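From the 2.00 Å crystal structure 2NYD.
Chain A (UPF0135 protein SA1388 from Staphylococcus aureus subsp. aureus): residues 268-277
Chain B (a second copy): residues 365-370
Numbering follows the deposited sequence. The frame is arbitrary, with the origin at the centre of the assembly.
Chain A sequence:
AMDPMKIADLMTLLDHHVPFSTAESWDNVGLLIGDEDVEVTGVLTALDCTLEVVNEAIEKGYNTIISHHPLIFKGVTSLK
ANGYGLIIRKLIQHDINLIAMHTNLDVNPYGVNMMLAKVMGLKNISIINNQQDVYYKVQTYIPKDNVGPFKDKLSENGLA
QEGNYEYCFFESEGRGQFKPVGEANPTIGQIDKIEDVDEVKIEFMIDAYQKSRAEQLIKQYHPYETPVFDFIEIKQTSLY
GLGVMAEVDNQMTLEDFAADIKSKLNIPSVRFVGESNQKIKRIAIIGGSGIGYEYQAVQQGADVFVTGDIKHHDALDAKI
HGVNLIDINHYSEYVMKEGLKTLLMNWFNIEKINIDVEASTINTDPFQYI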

# COMPACT_ATOMS: atom_id res chain seq x y z
N PRO A 268 -35.87 -23.82 0.37
CA PRO A 268 -36.98 -23.12 1.00
C PRO A 268 -37.44 -21.87 0.29
O PRO A 268 -38.63 -21.51 0.37
CB PRO A 268 -36.41 -22.77 2.41
CG PRO A 268 -35.33 -23.80 2.63
CD PRO A 268 -34.71 -23.95 1.28
N SER A 269 -36.51 -21.22 -0.40
CA SER A 269 -36.74 -19.94 -1.07
C SER A 269 -35.75 -19.80 -2.20
O SER A 269 -34.56 -20.02 -2.01
CB SER A 269 -36.54 -18.78 -0.09
OG SER A 269 -36.82 -17.55 -0.72
N VAL A 270 -36.25 -19.49 -3.38
CA VAL A 270 -35.38 -19.12 -4.51
C VAL A 270 -35.76 -17.71 -4.98
O VAL A 270 -36.92 -17.25 -4.80
CB VAL A 270 -35.53 -20.21 -5.62
CG1 VAL A 270 -35.16 -19.79 -7.01
CG2 VAL A 270 -34.78 -21.47 -5.19
N ARG A 271 -34.81 -17.01 -5.58
CA ARG A 271 -35.07 -15.68 -6.16
C ARG A 271 -34.43 -15.57 -7.52
O ARG A 271 -33.38 -16.14 -7.75
CB ARG A 271 -34.62 -14.50 -5.25
CG ARG A 271 -33.14 -14.54 -4.86
CD ARG A 271 -32.92 -13.67 -3.63
NE ARG A 271 -31.55 -13.73 -3.17
CZ ARG A 271 -31.10 -13.04 -2.12
NH1 ARG A 271 -31.93 -12.29 -1.42
NH2 ARG A 271 -29.83 -13.16 -1.73
N PHE A 272 -35.09 -14.87 -8.47
CA PHE A 272 -34.53 -14.74 -9.79
C PHE A 272 -34.54 -13.29 -10.28
O PHE A 272 -35.27 -12.45 -9.77
CB PHE A 272 -35.19 -15.70 -10.84
CG PHE A 272 -36.66 -15.43 -11.09
CD1 PHE A 272 -37.08 -14.56 -12.11
CD2 PHE A 272 -37.64 -16.06 -10.32
CE1 PHE A 272 -38.46 -14.34 -12.32
CE2 PHE A 272 -39.00 -15.86 -10.54
CZ PHE A 272 -39.42 -15.04 -11.53
N VAL A 273 -33.69 -13.04 -11.25
CA VAL A 273 -33.52 -11.71 -11.83
C VAL A 273 -33.83 -11.85 -13.33
O VAL A 273 -33.23 -12.66 -14.03
CB VAL A 273 -32.09 -11.18 -11.63
CG1 VAL A 273 -31.93 -9.74 -12.30
CG2 VAL A 273 -31.70 -11.16 -10.12
N GLY A 274 -34.82 -11.11 -13.80
CA GLY A 274 -35.21 -11.20 -15.21
C GLY A 274 -36.71 -11.34 -15.28
O GLY A 274 -37.34 -11.67 -14.28
N GLU A 275 -37.29 -11.07 -16.46
CA GLU A 275 -38.76 -11.14 -16.60
C GLU A 275 -39.21 -12.57 -16.39
O GLU A 275 -38.53 -13.49 -16.84
CB GLU A 275 -39.18 -10.66 -18.02
CG GLU A 275 -38.67 -9.23 -18.34
CD GLU A 275 -39.21 -8.21 -17.36
OE1 GLU A 275 -40.43 -8.19 -17.12
OE2 GLU A 275 -38.41 -7.42 -16.80
N SER A 276 -40.35 -12.78 -15.71
CA SER A 276 -40.72 -14.14 -15.36
C SER A 276 -41.01 -14.99 -16.61
O SER A 276 -40.86 -16.18 -16.59
CB SER A 276 -41.92 -14.16 -14.39
OG SER A 276 -43.04 -13.55 -14.99
N ASN A 277 -41.39 -14.33 -17.71
CA ASN A 277 -41.72 -15.00 -18.95
C ASN A 277 -40.54 -15.09 -19.94
O ASN A 277 -40.73 -15.52 -21.06
CB ASN A 277 -42.97 -14.33 -19.62
CG ASN A 277 -42.62 -12.99 -20.31
OD1 ASN A 277 -41.54 -12.39 -20.08
ND2 ASN A 277 -43.52 -12.54 -21.18
N ASP B 365 -36.97 -3.79 -7.01
CA ASP B 365 -36.16 -4.91 -6.52
C ASP B 365 -35.83 -5.70 -7.76
O ASP B 365 -36.74 -6.07 -8.47
CB ASP B 365 -36.93 -5.80 -5.53
CG ASP B 365 -36.00 -6.79 -4.77
OD1 ASP B 365 -34.85 -7.03 -5.17
OD2 ASP B 365 -36.42 -7.35 -3.75
N PRO B 366 -34.54 -5.94 -8.05
CA PRO B 366 -34.16 -6.83 -9.14
C PRO B 366 -34.57 -8.30 -8.93
O PRO B 366 -34.75 -9.02 -9.88
CB PRO B 366 -32.61 -6.67 -9.17
CG PRO B 366 -32.26 -6.36 -7.80
CD PRO B 366 -33.34 -5.38 -7.39
N PHE B 367 -34.73 -8.70 -7.67
CA PHE B 367 -35.12 -10.03 -7.31
C PHE B 367 -36.65 -10.18 -7.36
O PHE B 367 -37.40 -9.31 -6.93
CB PHE B 367 -34.62 -10.41 -5.91
CG PHE B 367 -33.14 -10.62 -5.80
CD1 PHE B 367 -32.42 -9.98 -4.79
CD2 PHE B 367 -32.47 -11.55 -6.62
CE1 PHE B 367 -31.07 -10.19 -4.63
CE2 PHE B 367 -31.10 -11.78 -6.48
CZ PHE B 367 -30.40 -11.11 -5.46
N GLN B 368 -37.08 -11.31 -7.91
CA GLN B 368 -38.45 -11.84 -7.73
C GLN B 368 -38.34 -13.19 -6.99
O GLN B 368 -37.55 -14.05 -7.37
CB GLN B 368 -39.15 -12.01 -9.10
CG GLN B 368 -40.56 -12.53 -8.94
CD GLN B 368 -41.38 -12.48 -10.21
OE1 GLN B 368 -41.06 -11.73 -11.17
NE2 GLN B 368 -42.43 -13.33 -10.25
N TYR B 369 -39.12 -13.34 -5.93
CA TYR B 369 -39.07 -14.47 -5.03
C TYR B 369 -40.12 -15.49 -5.37
O TYR B 369 -41.26 -15.12 -5.70
CB TYR B 369 -39.25 -14.04 -3.58
CG TYR B 369 -38.05 -13.28 -3.05
CD1 TYR B 369 -37.86 -11.93 -3.39
CD2 TYR B 369 -37.10 -13.92 -2.26
CE1 TYR B 369 -36.77 -11.22 -2.93
CE2 TYR B 369 -35.97 -13.22 -1.79
CZ TYR B 369 -35.82 -11.87 -2.13
OH TYR B 369 -34.72 -11.14 -1.74
N ILE B 370 -39.72 -16.75 -5.30
CA ILE B 370 -40.65 -17.87 -5.49
C ILE B 370 -40.46 -19.01 -4.46
O ILE B 370 -41.32 -19.91 -4.41
CB ILE B 370 -40.65 -18.37 -6.98
CG1 ILE B 370 -39.28 -18.74 -7.49
CG2 ILE B 370 -41.21 -17.31 -7.91
CD1 ILE B 370 -38.96 -20.22 -7.49
OXT ILE B 370 -39.47 -19.04 -3.69
O HOH W 1 -39.30 -17.24 -1.73
O HOH W 2 -36.34 -9.38 -11.96
O HOH W 3 -39.17 -10.70 -12.26

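The C-terminal tail of chain B runs antiparallel to residues 271-273 of chain A, and the backbone supplies most of the polar bonding. Phe272(A) and Gln368(B) form the hydrogen-bonded pair: Phe272(A) N donates to Gln368(B) O at 2.8 Å, and Gln368(B) N returns a bond to Phe272(A) O, also at 2.8 Å. Two residues along, Ile370(B) N donates to Val270(A) O at 2.9 Å in a nearly straight line (177°). Ile370(B) is the C-terminal residue, and the carboxylate oxygen OXT acts as the acceptor that a backbone carbonyl would supply: Val270(A) N donates to Ile370(B) OXT at 3.3 Å, a longer bond than the others.

Arg271(A) joins polar and aromatic contacts. Its NH1 donates to Tyr369(B) OH at 3.0 Å, near the guanidinium plane, while the flat guanidinium stacks on Phe367(B), with planes only 4° apart and Arg271(A) CZ 4.2 Å from the Phe367(B) ring centroid. This cation-pi arrangement leaves the edge of the guanidinium free for hydrogen bonds, and NE and NH2 find theirs elsewhere in the structure. The aliphatic part contributes as well: Arg271(A) CD sits 3.6 Å from the Phe367(B) ring centroid, and Arg271(A) CB lies 4.0 Å from that of Tyr369(B). A long side chain with both methylenes and a planar cation can thus serve two aromatic rings.

Water 1 ties Ile370(B) OXT to Ser269(A), lying 2.7 Å from Ile370(B) OXT and 2.7 Å from Ser269(A) OG, so a small hydroxyl side chain suffices to extend the network. At the other end, water 2 accepts from Gly274(A) N at 2.9 Å and lies 2.6 Å from Pro366(B) O, spanning a gap that the backbone does not close directly. Gly274(A) has phi/psi of 132/162, where a CB would be jammed against the preceding carbonyl oxygen.

Between the hydrogen-bonded positions, Arg271(A) faces Tyr369(B) with their CA atoms 4.3 Å apart. In this non-hydrogen-bonded pair the alpha carbons approach closely, and Arg271(A) CA makes a CA-H...O contact with Gln368(B) O at 3.2 Å.

Phe272(A) and Gln368(B) project from the other face of the sheet. Gln368(B) CB lies over the Phe272(A) ring, 4.0 Å from its centroid, while Ile370(B) CG2 meets the ring edge, 3.7 Å from Phe272(A) CE2. Branched apolar residues complete the packing: Val270(A) CG1 is 3.9 Å from Ile370(B) CD1, and on the face of Arg271(A) and Tyr369(B), Val273(A) CG2 is 3.6 Å from Phe367(B) CD2.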